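Local coordinates for protein endo-arabinase (Bacteroides thetaiotaomicron, PDB 5C0P) that probably hydrolyses glycosidic bonds in L-arabinan as a metal-binding member of glycosyl hydrolase family 43, at residues A[42-45]-A[50-53]. Sequence-based numbering, arbitrary orientation.
Sequences LHFN and IRVY
F44 turns the edge of its ring toward the face of Y53, a T-shaped pair with planes at 80° and centroids 4.9 Å apart. F44 CE1 stands over the centre of the tyrosine ring. Having CG between the backbone N and the carbonyl carbon (chi1 62°) swings the phenylalanine across the neighbouring strand, where R51, its paired residue, lies alongside. R51 CB lies over one face of the F44 ring, offset toward the rim, and R51 CG comes within 3.5 Å of F44 CZ. Arginine suits this place because its methylenes pack on the aromatic ring while its guanidinium reaches beyond to a salt bridge with D63. A leucine in place of Y53 has no flat pi face to receive the F44 edge, and would probably leave that ring freer to tilt.

On the opposite side of the sheet, H43 and V52 point the same way, and V52 CG2 sits over the centre of the imidazole, 3.5 Å from the ring centroid in a CH-pi contact. A branched valine offers a methyl to that flat face, while both ring nitrogens are engaged at the rim. I50 CG2 meets H43 CB at 3.8 Å, extending this side toward F80.

Between these two layers, L42 with Y53 and F44 with R51 are antiparallel hydrogen-bonded pairs; L42 N to Y53 O is 2.8 Å and almost straight at 176°. The hairpin belongs to one blade of the family's five-bladed beta-propeller. Both faces pack apolar groups, while polar ends join the hairpin to strand 60-68 (R51 to D63, H43 ND1 to S67) and beyond (H43 NE2 to P115 O).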
loop_
_atom_site.group_PDB
_atom_site.type_symbol
_atom_site.label_atom_id
_atom_site.label_comp_id
_atom_site.label_asym_id
_atom_site.label_seq_id
_atom_site.Cartn_x
_atom_site.Cartn_y
_atom_site.Cartn_z
ATOM N N LEU A 42 -7.770 10.501 -2.969
ATOM C CA LEU A 42 -6.350 10.284 -2.722
ATOM C C LEU A 42 -6.016 10.829 -1.340
ATOM O O LEU A 42 -5.916 12.050 -1.138
ATOM C CB LEU A 42 -5.523 10.977 -3.807
ATOM C CG LEU A 42 -3.991 10.955 -3.748
ATOM C CD1 LEU A 42 -3.469 9.562 -3.458
ATOM C CD2 LEU A 42 -3.415 11.463 -5.069
ATOM N N HIS A 43 -5.889 9.907 -0.385
ATOM C CA HIS A 43 -5.467 10.231 0.970
ATOM C C HIS A 43 -3.951 10.126 1.021
ATOM O O HIS A 43 -3.382 9.176 0.488
ATOM C CB HIS A 43 -6.071 9.228 1.949
ATOM C CG HIS A 43 -7.563 9.288 2.031
ATOM N ND1 HIS A 43 -8.218 9.887 3.084
ATOM C CD2 HIS A 43 -8.523 8.800 1.215
ATOM C CE1 HIS A 43 -9.524 9.777 2.906
ATOM N NE2 HIS A 43 -9.737 9.118 1.773
ATOM N N PHE A 44 -3.294 11.081 1.671
ATOM C CA PHE A 44 -1.836 11.072 1.686
ATOM C C PHE A 44 -1.259 11.636 2.978
ATOM O O PHE A 44 -1.923 12.394 3.692
ATOM C CB PHE A 44 -1.266 11.791 0.446
ATOM C CG PHE A 44 -1.645 13.255 0.343
ATOM C CD1 PHE A 44 -2.851 13.641 -0.227
ATOM C CD2 PHE A 44 -0.769 14.241 0.785
ATOM C CE1 PHE A 44 -3.187 14.986 -0.329
ATOM C CE2 PHE A 44 -1.095 15.588 0.685
ATOM C CZ PHE A 44 -2.305 15.960 0.121
ATOM N N ASN A 45 -0.032 11.226 3.291
ATOM C CA ASN A 45 0.702 11.770 4.421
ATOM C C ASN A 45 1.031 13.243 4.167
ATOM O O ASN A 45 1.755 13.570 3.221
ATOM C CB ASN A 45 1.991 10.969 4.633
ATOM C CG ASN A 45 2.817 11.476 5.805
ATOM O OD1 ASN A 45 2.361 12.302 6.592
ATOM N ND2 ASN A 45 4.044 10.977 5.922
ATOM N N ILE A 50 -3.266 12.986 7.890
ATOM C CA ILE A 50 -3.649 12.484 6.585
ATOM C C ILE A 50 -4.570 13.498 5.920
ATOM O O ILE A 50 -5.595 13.886 6.480
ATOM C CB ILE A 50 -4.333 11.101 6.673
ATOM C CG1 ILE A 50 -3.456 10.108 7.446
ATOM C CG2 ILE A 50 -4.674 10.553 5.270
ATOM C CD1 ILE A 50 -2.041 9.934 6.888
ATOM N N ARG A 51 -4.169 13.939 4.729
ATOM C CA ARG A 51 -4.928 14.897 3.933
ATOM C C ARG A 51 -5.640 14.112 2.840
ATOM O O ARG A 51 -5.164 13.063 2.424
ATOM C CB ARG A 51 -3.967 15.915 3.304
ATOM C CG ARG A 51 -4.608 17.054 2.524
ATOM C CD ARG A 51 -4.825 18.245 3.415
ATOM N NE ARG A 51 -5.082 19.480 2.674
ATOM C CZ ARG A 51 -4.236 20.503 2.624
ATOM N NH1 ARG A 51 -4.550 21.593 1.935
ATOM N NH2 ARG A 51 -3.078 20.439 3.270
ATOM N N VAL A 52 -6.788 14.603 2.380
ATOM C CA VAL A 52 -7.494 13.915 1.309
ATOM C C VAL A 52 -7.866 14.869 0.175
ATOM O O VAL A 52 -8.423 15.938 0.400
ATOM C CB VAL A 52 -8.741 13.158 1.847
ATOM C CG1 VAL A 52 -9.662 14.086 2.639
ATOM C CG2 VAL A 52 -9.481 12.472 0.705
ATOM N N TYR A 53 -7.512 14.475 -1.043
ATOM C CA TYR A 53 -7.940 15.188 -2.238
ATOM C C TYR A 53 -8.947 14.320 -2.975
ATOM O O TYR A 53 -8.926 13.100 -2.849
ATOM C CB TYR A 53 -6.751 15.471 -3.156
ATOM C CG TYR A 53 -5.809 16.584 -2.712
ATOM C CD1 TYR A 53 -5.975 17.264 -1.502
ATOM C CD2 TYR A 53 -4.763 16.975 -3.531
ATOM C CE1 TYR A 53 -5.100 18.300 -1.128
ATOM C CE2 TYR A 53 -3.896 17.996 -3.164
ATOM C CZ TYR A 53 -4.069 18.656 -1.971
ATOM O OH TYR A 53 -3.185 19.668 -1.640
#